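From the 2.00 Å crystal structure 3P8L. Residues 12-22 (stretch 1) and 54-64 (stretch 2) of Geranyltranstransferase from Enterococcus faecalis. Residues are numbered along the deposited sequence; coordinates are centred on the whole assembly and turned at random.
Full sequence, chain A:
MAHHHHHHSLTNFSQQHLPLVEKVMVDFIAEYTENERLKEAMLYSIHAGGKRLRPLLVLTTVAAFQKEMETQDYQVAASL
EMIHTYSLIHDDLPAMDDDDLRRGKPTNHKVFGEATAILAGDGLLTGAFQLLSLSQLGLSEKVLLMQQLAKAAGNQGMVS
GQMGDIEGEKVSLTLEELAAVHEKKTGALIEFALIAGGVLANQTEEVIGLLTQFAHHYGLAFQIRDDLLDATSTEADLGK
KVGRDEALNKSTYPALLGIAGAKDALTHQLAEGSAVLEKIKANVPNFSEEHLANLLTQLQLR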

ATOM      1  N   ASN A  12      -2.887   3.543 -33.310  1.00 41.24           N
ATOM      2  CA  ASN A  12      -3.897   3.253 -32.323  1.00 40.76           C
ATOM      3  C   ASN A  12      -3.429   2.249 -31.259  1.00 39.01           C
ATOM      4  O   ASN A  12      -4.192   1.390 -30.810  1.00 37.06           O
ATOM      5  CB  ASN A  12      -5.220   2.845 -32.992  1.00 46.05           C
ATOM      6  CG  ASN A  12      -5.846   3.982 -33.793  1.00 56.87           C
ATOM      7  OD1 ASN A  12      -5.893   3.936 -35.018  1.00 51.38           O
ATOM      8  ND2 ASN A  12      -6.318   5.014 -33.099  1.00 43.63           N
ATOM      9  N   PHE A  13      -2.161   2.377 -30.883  1.00 37.77           N
ATOM     10  CA  PHE A  13      -1.541   1.494 -29.926  1.00 38.32           C
ATOM     11  C   PHE A  13      -2.206   1.647 -28.562  1.00 34.79           C
ATOM     12  O   PHE A  13      -2.557   0.651 -27.934  1.00 34.80           O
ATOM     13  CB  PHE A  13      -0.027   1.747 -29.846  1.00 35.03           C
ATOM     14  CG  PHE A  13       0.674   0.904 -28.805  1.00 43.28           C
ATOM     15  CD1 PHE A  13       1.140  -0.363 -29.128  1.00 35.71           C
ATOM     16  CD2 PHE A  13       0.840   1.361 -27.487  1.00 40.09           C
ATOM     17  CE1 PHE A  13       1.777  -1.152 -28.176  1.00 37.11           C
ATOM     18  CE2 PHE A  13       1.492   0.566 -26.532  1.00 40.06           C
ATOM     19  CZ  PHE A  13       1.944  -0.686 -26.871  1.00 42.51           C
ATOM     20  N   SER A  14      -2.403   2.891 -28.116  1.00 33.67           N
ATOM     21  CA  SER A  14      -2.983   3.117 -26.797  1.00 39.96           C
ATOM     22  C   SER A  14      -4.436   2.639 -26.710  1.00 37.30           C
ATOM     23  O   SER A  14      -4.827   2.054 -25.712  1.00 34.29           O
ATOM     24  CB  SER A  14      -2.852   4.585 -26.341  1.00 34.17           C
ATOM     25  OG  SER A  14      -3.703   5.416 -27.061  1.00 43.74           O
ATOM     26  N   GLN A  15      -5.223   2.836 -27.762  1.00 36.70           N
ATOM     27  CA  GLN A  15      -6.618   2.376 -27.720  1.00 35.08           C
ATOM     28  C   GLN A  15      -6.782   0.859 -27.880  1.00 38.47           C
ATOM     29  O   GLN A  15      -7.814   0.298 -27.531  1.00 36.43           O
ATOM     30  CB  GLN A  15      -7.592   3.221 -28.580  1.00 40.99           C
ATOM     31  CG  GLN A  15      -7.091   3.875 -29.829  1.00 50.92           C
ATOM     32  CD  GLN A  15      -6.181   5.076 -29.633  1.00 47.02           C
ATOM     33  OE1 GLN A  15      -5.010   5.011 -29.974  1.00 46.02           O
ATOM     34  NE2 GLN A  15      -6.709   6.167 -29.117  1.00 52.18           N
ATOM     35  N   GLN A  16      -5.747   0.202 -28.389  1.00 36.52           N
ATOM     36  CA  GLN A  16      -5.716  -1.263 -28.435  1.00 42.38           C
ATOM     37  C   GLN A  16      -5.443  -1.846 -27.045  1.00 39.50           C
ATOM     38  O   GLN A  16      -6.023  -2.857 -26.636  1.00 37.95           O
ATOM     39  CB  GLN A  16      -4.652  -1.734 -29.443  1.00 37.97           C
ATOM     40  CG  GLN A  16      -4.454  -3.249 -29.472  1.00 49.23           C
ATOM     41  CD  GLN A  16      -3.733  -3.755 -30.710  1.00 41.93           C
ATOM     42  OE1 GLN A  16      -3.468  -3.000 -31.638  1.00 41.84           O
ATOM     43  NE2 GLN A  16      -3.450  -5.056 -30.737  1.00 48.49           N
ATOM     44  N   HIS A  17      -4.572  -1.189 -26.298  1.00 35.58           N
ATOM     45  CA  HIS A  17      -4.071  -1.811 -25.069  1.00 38.40           C
ATOM     46  C   HIS A  17      -4.603  -1.250 -23.747  1.00 33.15           C
ATOM     47  O   HIS A  17      -4.873  -2.025 -22.833  1.00 37.91           O
ATOM     48  CB  HIS A  17      -2.546  -1.839 -25.089  1.00 35.63           C
ATOM     49  CG  HIS A  17      -1.994  -2.692 -26.183  1.00 41.36           C
ATOM     50  ND1 HIS A  17      -1.958  -4.069 -26.107  1.00 45.09           N
ATOM     51  CD2 HIS A  17      -1.460  -2.365 -27.385  1.00 39.10           C
ATOM     52  CE1 HIS A  17      -1.436  -4.558 -27.219  1.00 43.35           C
ATOM     53  NE2 HIS A  17      -1.122  -3.545 -28.009  1.00 42.91           N
ATOM     54  N   LEU A  18      -4.770   0.070 -23.659  1.00 31.38           N
ATOM     55  CA  LEU A  18      -5.325   0.683 -22.434  1.00 41.61           C
ATOM     56  C   LEU A  18      -6.659   0.120 -21.916  1.00 36.99           C
ATOM     57  O   LEU A  18      -6.781  -0.063 -20.716  1.00 42.43           O
ATOM     58  CB  LEU A  18      -5.365   2.221 -22.496  1.00 37.04           C
ATOM     59  CG  LEU A  18      -3.994   2.896 -22.481  1.00 47.01           C
ATOM     60  CD1 LEU A  18      -4.194   4.404 -22.578  1.00 38.76           C
ATOM     61  CD2 LEU A  18      -3.183   2.483 -21.221  1.00 43.60           C
ATOM     62  N   PRO A  19      -7.644  -0.187 -22.806  1.00 39.40           N
ATOM     63  CA  PRO A  19      -8.849  -0.875 -22.294  1.00 35.86           C
ATOM     64  C   PRO A  19      -8.623  -2.207 -21.566  1.00 37.01           C
ATOM     65  O   PRO A  19      -9.426  -2.587 -20.690  1.00 33.02           O
ATOM     66  CB  PRO A  19      -9.668  -1.122 -23.549  1.00 32.00           C
ATOM     67  CG  PRO A  19      -9.314   0.025 -24.430  1.00 33.78           C
ATOM     68  CD  PRO A  19      -7.862   0.311 -24.180  1.00 39.53           C
ATOM     69  N   LEU A  20      -7.545  -2.905 -21.895  1.00 30.60           N
ATOM     70  CA  LEU A  20      -7.250  -4.151 -21.199  1.00 34.04           C
ATOM     71  C   LEU A  20      -6.674  -3.862 -19.806  1.00 38.58           C
ATOM     72  O   LEU A  20      -6.852  -4.653 -18.878  1.00 34.51           O
ATOM     73  CB  LEU A  20      -6.271  -5.011 -22.017  1.00 34.42           C
ATOM     74  CG  LEU A  20      -6.692  -5.212 -23.485  1.00 44.54           C
ATOM     75  CD1 LEU A  20      -5.698  -6.041 -24.251  1.00 51.75           C
ATOM     76  CD2 LEU A  20      -7.994  -5.905 -23.499  1.00 44.48           C
ATOM     77  N   VAL A  21      -5.973  -2.739 -19.670  1.00 36.53           N
ATOM     78  CA  VAL A  21      -5.477  -2.327 -18.368  1.00 32.25           C
ATOM     79  C   VAL A  21      -6.675  -1.942 -17.489  1.00 39.79           C
ATOM     80  O   VAL A  21      -6.773  -2.395 -16.340  1.00 32.56           O
ATOM     81  CB  VAL A  21      -4.469  -1.177 -18.477  1.00 38.99           C
ATOM     82  CG1 VAL A  21      -3.915  -0.807 -17.097  1.00 28.33           C
ATOM     83  CG2 VAL A  21      -3.316  -1.574 -19.414  1.00 34.98           C
ATOM     84  N   GLU A  22      -7.596  -1.143 -18.044  1.00 32.41           N
ATOM     85  CA  GLU A  22      -8.811  -0.774 -17.313  1.00 42.49           C
ATOM     86  C   GLU A  22      -9.602  -2.028 -16.900  1.00 38.65           C
ATOM     87  O   GLU A  22     -10.044  -2.141 -15.760  1.00 40.00           O
ATOM     88  CB  GLU A  22      -9.682   0.193 -18.130  1.00 32.13           C
ATOM     89  CG  GLU A  22     -10.989   0.547 -17.442  1.00 59.41           C
ATOM     90  CD  GLU A  22     -11.574   1.876 -17.880  1.00 73.56           C
ATOM     91  OE1 GLU A  22     -12.756   1.882 -18.284  1.00 81.46           O
ATOM     92  OE2 GLU A  22     -10.867   2.906 -17.800  1.00 78.30           O
ATOM     93  N   ARG A  54       0.889   6.441 -17.062  1.00 32.45           N
ATOM     94  CA  ARG A  54       1.788   5.482 -16.425  1.00 29.81           C
ATOM     95  C   ARG A  54       1.706   4.028 -16.961  1.00 37.83           C
ATOM     96  O   ARG A  54       2.742   3.457 -17.337  1.00 35.38           O
ATOM     97  CB  ARG A  54       1.712   5.583 -14.895  1.00 36.07           C
ATOM     98  CG  ARG A  54       2.286   6.909 -14.366  1.00 33.26           C
ATOM     99  CD  ARG A  54       1.635   7.389 -13.043  1.00 38.63           C
ATOM    100  NE  ARG A  54       2.055   8.756 -12.761  1.00 32.45           N
ATOM    101  CZ  ARG A  54       1.530   9.850 -13.312  1.00 35.39           C
ATOM    102  NH1 ARG A  54       0.491   9.775 -14.146  1.00 34.62           N
ATOM    103  NH2 ARG A  54       2.032  11.040 -12.998  1.00 38.73           N
ATOM    104  N   PRO A  55       0.497   3.433 -16.996  1.00 33.69           N
ATOM    105  CA  PRO A  55       0.362   2.136 -17.670  1.00 37.56           C
ATOM    106  C   PRO A  55       0.713   2.200 -19.162  1.00 34.81           C
ATOM    107  O   PRO A  55       1.270   1.234 -19.690  1.00 39.30           O
ATOM    108  CB  PRO A  55      -1.126   1.785 -17.480  1.00 33.45           C
ATOM    109  CG  PRO A  55      -1.816   3.047 -17.147  1.00 37.88           C
ATOM    110  CD  PRO A  55      -0.785   3.852 -16.384  1.00 35.79           C
ATOM    111  N   LEU A  56       0.410   3.320 -19.819  1.00 32.81           N
ATOM    112  CA  LEU A  56       0.805   3.527 -21.209  1.00 36.79           C
ATOM    113  C   LEU A  56       2.318   3.429 -21.374  1.00 41.97           C
ATOM    114  O   LEU A  56       2.786   2.740 -22.275  1.00 39.52           O
ATOM    115  CB  LEU A  56       0.249   4.833 -21.812  1.00 33.39           C
ATOM    116  CG  LEU A  56       0.475   5.019 -23.326  1.00 38.85           C
ATOM    117  CD1 LEU A  56      -0.098   3.808 -24.082  1.00 39.64           C
ATOM    118  CD2 LEU A  56      -0.089   6.331 -23.886  1.00 37.35           C
ATOM    119  N   LEU A  57       3.075   4.046 -20.466  1.00 42.37           N
ATOM    120  CA  LEU A  57       4.546   3.929 -20.473  1.00 40.33           C
ATOM    121  C   LEU A  57       5.058   2.498 -20.308  1.00 36.52           C
ATOM    122  O   LEU A  57       5.936   2.073 -21.066  1.00 35.27           O
ATOM    123  CB  LEU A  57       5.166   4.844 -19.418  1.00 36.96           C
ATOM    124  CG  LEU A  57       5.198   6.331 -19.772  1.00 39.78           C
ATOM    125  CD1 LEU A  57       5.528   7.123 -18.512  1.00 40.77           C
ATOM    126  CD2 LEU A  57       6.204   6.616 -20.890  1.00 43.14           C
ATOM    127  N   VAL A  58       4.489   1.757 -19.347  1.00 33.52           N
ATOM    128  CA  VAL A  58       4.825   0.347 -19.139  1.00 41.27           C
ATOM    129  C   VAL A  58       4.706  -0.434 -20.454  1.00 39.77           C
ATOM    130  O   VAL A  58       5.662  -1.078 -20.885  1.00 43.50           O
ATOM    131  CB  VAL A  58       3.941  -0.340 -18.060  1.00 41.43           C
ATOM    132  CG1 VAL A  58       4.281  -1.821 -17.946  1.00 37.69           C
ATOM    133  CG2 VAL A  58       4.115   0.309 -16.690  1.00 37.66           C
ATOM    134  N   LEU A  59       3.540  -0.338 -21.078  1.00 39.54           N
ATOM    135  CA  LEU A  59       3.204  -1.114 -22.270  1.00 44.08           C
ATOM    136  C   LEU A  59       3.968  -0.668 -23.525  1.00 45.09           C
ATOM    137  O   LEU A  59       4.391  -1.503 -24.340  1.00 41.35           O
ATOM    138  CB  LEU A  59       1.696  -1.085 -22.512  1.00 39.58           C
ATOM    139  CG  LEU A  59       0.862  -1.708 -21.380  1.00 43.51           C
ATOM    140  CD1 LEU A  59      -0.569  -1.724 -21.790  1.00 39.73           C
ATOM    141  CD2 LEU A  59       1.307  -3.131 -20.988  1.00 42.80           C
ATOM    142  N   THR A  60       4.187   0.638 -23.644  1.00 37.74           N
ATOM    143  CA  THR A  60       4.946   1.179 -24.752  1.00 36.95           C
ATOM    144  C   THR A  60       6.392   0.681 -24.685  1.00 39.14           C
ATOM    145  O   THR A  60       6.997   0.376 -25.719  1.00 42.49           O
ATOM    146  CB  THR A  60       4.847   2.715 -24.787  1.00 39.96           C
ATOM    147  OG1 THR A  60       3.457   3.089 -24.833  1.00 37.57           O
ATOM    148  CG2 THR A  60       5.539   3.292 -26.012  1.00 40.33           C
ATOM    149  N   THR A  61       6.922   0.563 -23.468  1.00 41.17           N
ATOM    150  CA  THR A  61       8.307   0.144 -23.249  1.00 42.93           C
ATOM    151  C   THR A  61       8.458  -1.327 -23.651  1.00 45.24           C
ATOM    152  O   THR A  61       9.425  -1.685 -24.319  1.00 45.36           O
ATOM    153  CB  THR A  61       8.764   0.436 -21.794  1.00 39.44           C
ATOM    154  OG1 THR A  61       8.700   1.850 -21.578  1.00 43.07           O
ATOM    155  CG2 THR A  61      10.187  -0.028 -21.535  1.00 41.06           C
ATOM    156  N   VAL A  62       7.479  -2.150 -23.279  1.00 42.53           N
ATOM    157  CA  VAL A  62       7.427  -3.556 -23.688  1.00 45.32           C
ATOM    158  C   VAL A  62       7.333  -3.664 -25.233  1.00 49.13           C
ATOM    159  O   VAL A  62       7.996  -4.518 -25.847  1.00 51.36           O
ATOM    160  CB  VAL A  62       6.259  -4.302 -22.982  1.00 47.48           C
ATOM    161  CG1 VAL A  62       6.104  -5.739 -23.493  1.00 44.23           C
ATOM    162  CG2 VAL A  62       6.471  -4.319 -21.464  1.00 50.89           C
ATOM    163  N   ALA A  63       6.541  -2.780 -25.846  1.00 44.63           N
ATOM    164  CA  ALA A  63       6.391  -2.716 -27.308  1.00 49.31           C
ATOM    165  C   ALA A  63       7.702  -2.361 -28.007  1.00 49.83           C
ATOM    166  O   ALA A  63       8.061  -2.991 -28.999  1.00 47.17           O
ATOM    167  CB  ALA A  63       5.292  -1.741 -27.711  1.00 46.52           C
ATOM    168  N   ALA A  64       8.397  -1.364 -27.468  1.00 43.21           N
ATOM    169  CA  ALA A  64       9.723  -0.964 -27.939  1.00 51.93           C
ATOM    170  C   ALA A  64      10.744  -2.117 -28.032  1.00 51.67           C
ATOM    171  O   ALA A  64      11.573  -2.118 -28.936  1.00 57.00           O
ATOM    172  CB  ALA A  64      10.267   0.162 -27.087  1.00 45.82           C
TER

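The two stretches are helices that pack through apolar side chains, with no hydrogen bond between them. Their axes come within 10.2 Å, and their N-to-C directions differ by 118°. The contact buries 426 Å², both sides summed.

N12 precedes the first helix and does not reach stretch 2. Its ND2 makes a weak hydrogen bond to Q15 OE1, at 3.4 Å.

F13 makes the largest contribution from stretch 1. Its CA-to-CB bond points toward stretch 2, and chi1 is t. The ring is a knob in the hole formed by L56, L59, T60 and A63. F13 CE1 lies 3.6 Å from A63 CB. A63 offers a single methyl to the ring. L56 CD1 and L59 O lie near the ring plane, at its edge. F13 CZ is 3.6 Å from L59 O, and F13 CD2 is 4.3 Å from L56 CD1. F13 CE2 is 3.6 Å from T60 OG1. That hydroxyl is already satisfied within its own helix, since T60 OG1 donates to L56 O at 2.7 Å. A threonine can therefore border an aromatic ring here without leaving its polar group unpaired.

The CA-to-CB bond of S14 points sideways. The side chain is small, and the backbones are close here. S14 CA is 6.8 Å from L56 CA, and S14 CB touches L56 CD1 at 3.6 Å. The CA-to-CB bond of L56 is also sideways, but its side-chain end comes nearer.

Q15 and Q16 are exposed and out of reach, a suitable place for long polar side chains.

H17 has its CA-to-CB bond toward stretch 2 and uses its aliphatic part there. H17 CB is 3.8 Å from L59 CD1. The ring nitrogen ND1 is hydrogen-bonded elsewhere in the structure, so this buried polar side chain has a partner.

The CA-to-CB bond of L18 is sideways, but its side-chain end comes nearer. L18 CD2 lies 4.2 Å from L56 CB and 4.3 Å from P55 CB.

P19 and L20 make no contact with stretch 2. The helix is kinked here. P19 N has no hydrogen to give, and L20 N bonds to H17 O at 3.0 Å, not to the residue four back.

V21 is buried, with its CA-to-CB bond toward stretch 2. V21 CG1 is 3.8 Å from P55 CB, and V21 CG2 is 3.6 Å from L59 CD1. L59 CD1 is shared with H17, one turn earlier.

E22 is out of reach.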